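Long-range contact in acyltransferase (Actinoplanes teichomyceticus, PDB 4Q38), which transfers long-chain acyl groups from acyl-CoA onto teicoplanin-type glycopeptide antibiotics: residues E46-P51 with A85-L90. Residues are numbered along the deposited sequence; the frame is centred on the assembly and turned at random.
Sequences EPVRLP and ALWWLL
L50 and W87 reach toward each other tip to tip: L50 CD1 lies 3.8 Å from W87 CZ3 and approaches the six-membered part of the indole obliquely, while L50 CG is 4.1 Å from W87 CH2. CG of W87 is anti to the backbone N (chi1 -157°), a torsion that carries CG toward 46-51 although the CB of W87 does not point there. One face of the ring is lined from its own helix by L90 CD2, offset toward the rim and 3.8 Å above the plane. The same methyl is 4.1 Å from V48 CG1, and the V48 and L90 side chains cross obliquely. CG1, anti to the backbone N (chi1 161°), is the V48 branch that meets L90. L50 CD1 closes the apolar group at 4.2 Å from L90 CD2.

One water molecule, in the ring plane at the indole edge, accepts from W87 NE1 at 3.0 Å and donates to V48 O at 2.9 Å. V48 O also lies 3.9 Å from W87 CZ2, near the ring plane. No direct hydrogen bond joins the segments, so this bridge supplies the polar link and would help hold the indole edge beside the V48 carbonyl. Beyond the pair, F125 and V129 of helix 125-143 touch L90, and R49 NH2 forms a salt bridge with E55 OE1. The arrangement is an irregular, extended linker between helices 32-41 and 53-62 packed against helix 84-98, within the helical N-terminal part of the enzyme and away from the pockets for CoA and the decanoyl-glucosamine ligand.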
ATOM      1  N   GLU A  46     -11.242  -3.780 -22.335  1.00 54.37           N
ATOM      2  CA  GLU A  46     -11.511  -2.349 -22.331  1.00 54.25           C
ATOM      3  C   GLU A  46     -10.173  -1.622 -22.481  1.00 51.75           C
ATOM      4  O   GLU A  46      -9.316  -1.727 -21.595  1.00 48.74           O
ATOM      5  CB  GLU A  46     -12.211  -1.934 -21.034  1.00 57.65           C
ATOM      6  CG  GLU A  46     -12.617  -0.465 -20.964  1.00 61.35           C
ATOM      7  CD  GLU A  46     -13.793  -0.121 -21.869  1.00 66.29           C
ATOM      8  OE1 GLU A  46     -13.847   1.027 -22.365  1.00 67.46           O
ATOM      9  OE2 GLU A  46     -14.668  -0.990 -22.085  1.00 66.79           O
ATOM     10  N   PRO A  47      -9.985  -0.892 -23.602  1.00 50.03           N
ATOM     11  CA  PRO A  47      -8.728  -0.177 -23.848  1.00 48.45           C
ATOM     12  C   PRO A  47      -8.353   0.714 -22.664  1.00 45.53           C
ATOM     13  O   PRO A  47      -9.234   1.288 -22.017  1.00 44.36           O
ATOM     14  CB  PRO A  47      -9.050   0.690 -25.071  1.00 47.77           C
ATOM     15  CG  PRO A  47     -10.153  -0.032 -25.763  1.00 50.10           C
ATOM     16  CD  PRO A  47     -10.979  -0.627 -24.660  1.00 51.23           C
ATOM     17  N   VAL A  48      -7.060   0.800 -22.375  1.00 45.24           N
ATOM     18  CA  VAL A  48      -6.566   1.660 -21.301  1.00 46.36           C
ATOM     19  C   VAL A  48      -6.753   3.129 -21.666  1.00 47.50           C
ATOM     20  O   VAL A  48      -6.330   3.571 -22.733  1.00 46.54           O
ATOM     21  CB  VAL A  48      -5.090   1.362 -20.978  1.00 47.11           C
ATOM     22  CG1 VAL A  48      -4.446   2.513 -20.220  1.00 47.36           C
ATOM     23  CG2 VAL A  48      -4.990   0.076 -20.177  1.00 47.56           C
ATOM     24  N   ARG A  49      -7.413   3.868 -20.778  1.00 46.95           N
ATOM     25  CA  ARG A  49      -7.624   5.294 -20.958  1.00 46.26           C
ATOM     26  C   ARG A  49      -7.029   6.061 -19.778  1.00 45.00           C
ATOM     27  O   ARG A  49      -7.354   5.779 -18.622  1.00 45.43           O
ATOM     28  CB  ARG A  49      -9.121   5.591 -21.088  1.00 48.06           C
ATOM     29  CG  ARG A  49      -9.451   7.021 -21.477  1.00 51.92           C
ATOM     30  CD  ARG A  49     -10.957   7.234 -21.562  1.00 54.19           C
ATOM     31  NE  ARG A  49     -11.321   8.653 -21.531  1.00 55.86           N
ATOM     32  CZ  ARG A  49     -11.474   9.376 -20.423  1.00 56.46           C
ATOM     33  NH1 ARG A  49     -11.295   8.832 -19.227  1.00 57.69           N
ATOM     34  NH2 ARG A  49     -11.806  10.655 -20.510  1.00 58.23           N
ATOM     35  N   LEU A  50      -6.145   7.014 -20.060  1.00 39.93           N
ATOM     36  CA  LEU A  50      -5.728   7.950 -19.026  1.00 39.51           C
ATOM     37  C   LEU A  50      -6.557   9.219 -19.104  1.00 39.27           C
ATOM     38  O   LEU A  50      -6.723   9.791 -20.188  1.00 39.15           O
ATOM     39  CB  LEU A  50      -4.236   8.285 -19.116  1.00 36.22           C
ATOM     40  CG  LEU A  50      -3.202   7.183 -18.867  1.00 36.52           C
ATOM     41  CD1 LEU A  50      -1.801   7.754 -19.056  1.00 34.75           C
ATOM     42  CD2 LEU A  50      -3.347   6.530 -17.492  1.00 34.63           C
ATOM     43  N   PRO A  51      -7.085   9.671 -17.953  1.00 39.71           N
ATOM     44  CA  PRO A  51      -7.668  11.004 -17.906  1.00 39.16           C
ATOM     45  C   PRO A  51      -6.579  12.049 -18.195  1.00 41.23           C
ATOM     46  O   PRO A  51      -5.411  11.848 -17.841  1.00 39.30           O
ATOM     47  CB  PRO A  51      -8.145  11.123 -16.457  1.00 38.46           C
ATOM     48  CG  PRO A  51      -7.228  10.215 -15.696  1.00 40.05           C
ATOM     49  CD  PRO A  51      -7.020   9.047 -16.617  1.00 39.29           C
ATOM     50  N   ALA A  85       6.948   1.605 -25.493  1.00 34.38           N
ATOM     51  CA  ALA A  85       7.349   0.552 -24.559  1.00 34.66           C
ATOM     52  C   ALA A  85       6.624   0.748 -23.234  1.00 34.25           C
ATOM     53  O   ALA A  85       6.074  -0.200 -22.673  1.00 32.86           O
ATOM     54  CB  ALA A  85       8.855   0.555 -24.348  1.00 34.07           C
ATOM     55  N   LEU A  86       6.606   1.991 -22.755  1.00 32.95           N
ATOM     56  CA  LEU A  86       5.906   2.323 -21.524  1.00 34.69           C
ATOM     57  C   LEU A  86       4.407   2.034 -21.646  1.00 34.27           C
ATOM     58  O   LEU A  86       3.797   1.486 -20.722  1.00 33.91           O
ATOM     59  CB  LEU A  86       6.164   3.782 -21.142  1.00 35.30           C
ATOM     60  CG  LEU A  86       5.832   4.142 -19.690  1.00 36.13           C
ATOM     61  CD1 LEU A  86       6.804   5.185 -19.167  1.00 36.84           C
ATOM     62  CD2 LEU A  86       4.396   4.622 -19.564  1.00 35.00           C
ATOM     63  N   TRP A  87       3.820   2.387 -22.791  1.00 33.15           N
ATOM     64  CA  TRP A  87       2.396   2.162 -23.022  1.00 33.26           C
ATOM     65  C   TRP A  87       2.051   0.697 -23.066  1.00 33.67           C
ATOM     66  O   TRP A  87       1.044   0.279 -22.485  1.00 33.29           O
ATOM     67  CB  TRP A  87       1.896   2.869 -24.284  1.00 33.64           C
ATOM     68  CG  TRP A  87       0.406   3.103 -24.224  1.00 32.35           C
ATOM     69  CD1 TRP A  87      -0.603   2.281 -24.717  1.00 32.84           C
ATOM     70  CD2 TRP A  87      -0.296   4.224 -23.581  1.00 33.65           C
ATOM     71  NE1 TRP A  87      -1.843   2.808 -24.450  1.00 33.95           N
ATOM     72  CE2 TRP A  87      -1.733   3.969 -23.766  1.00 34.12           C
ATOM     73  CE3 TRP A  87       0.105   5.375 -22.900  1.00 34.07           C
ATOM     74  CZ2 TRP A  87      -2.705   4.848 -23.294  1.00 34.56           C
ATOM     75  CZ3 TRP A  87      -0.888   6.256 -22.430  1.00 34.11           C
ATOM     76  CH2 TRP A  87      -2.257   5.994 -22.623  1.00 34.40           C
ATOM     77  N   TRP A  88       2.886  -0.088 -23.746  1.00 33.58           N
ATOM     78  CA  TRP A  88       2.737  -1.546 -23.805  1.00 34.75           C
ATOM     79  C   TRP A  88       2.616  -2.116 -22.412  1.00 34.41           C
ATOM     80  O   TRP A  88       1.722  -2.923 -22.127  1.00 32.42           O
ATOM     81  CB  TRP A  88       3.943  -2.151 -24.514  1.00 35.57           C
ATOM     82  CG  TRP A  88       3.912  -3.653 -24.722  1.00 36.70           C
ATOM     83  CD1 TRP A  88       3.472  -4.341 -25.853  1.00 37.62           C
ATOM     84  CD2 TRP A  88       4.386  -4.701 -23.800  1.00 36.90           C
ATOM     85  NE1 TRP A  88       3.620  -5.692 -25.693  1.00 37.56           N
ATOM     86  CE2 TRP A  88       4.161  -5.981 -24.487  1.00 36.80           C
ATOM     87  CE3 TRP A  88       4.947  -4.710 -22.518  1.00 36.16           C
ATOM     88  CZ2 TRP A  88       4.485  -7.202 -23.900  1.00 37.19           C
ATOM     89  CZ3 TRP A  88       5.267  -5.947 -21.936  1.00 36.49           C
ATOM     90  CH2 TRP A  88       5.045  -7.163 -22.613  1.00 37.36           C
ATOM     91  N   LEU A  89       3.509  -1.671 -21.535  1.00 32.54           N
ATOM     92  CA  LEU A  89       3.573  -2.143 -20.149  1.00 31.55           C
ATOM     93  C   LEU A  89       2.404  -1.648 -19.291  1.00 30.94           C
ATOM     94  O   LEU A  89       1.889  -2.388 -18.454  1.00 31.05           O
ATOM     95  CB  LEU A  89       4.897  -1.718 -19.526  1.00 30.29           C
ATOM     96  CG  LEU A  89       5.237  -2.333 -18.173  1.00 30.58           C
ATOM     97  CD1 LEU A  89       5.417  -3.837 -18.307  1.00 30.83           C
ATOM     98  CD2 LEU A  89       6.485  -1.678 -17.618  1.00 29.88           C
ATOM     99  N   LEU A  90       1.997  -0.403 -19.504  1.00 30.24           N
ATOM    100  CA  LEU A  90       0.857   0.182 -18.807  1.00 31.14           C
ATOM    101  C   LEU A  90      -0.445  -0.583 -19.065  1.00 32.07           C
ATOM    102  O   LEU A  90      -1.207  -0.838 -18.136  1.00 30.48           O
ATOM    103  CB  LEU A  90       0.691   1.652 -19.203  1.00 30.54           C
ATOM    104  CG  LEU A  90      -0.573   2.390 -18.762  1.00 31.62           C
ATOM    105  CD1 LEU A  90      -0.613   2.570 -17.248  1.00 29.38           C
ATOM    106  CD2 LEU A  90      -0.654   3.734 -19.479  1.00 33.14           C
TER
HETATM  107  O   HOH W   1      -4.791   2.139 -24.783  1.00 51.53           O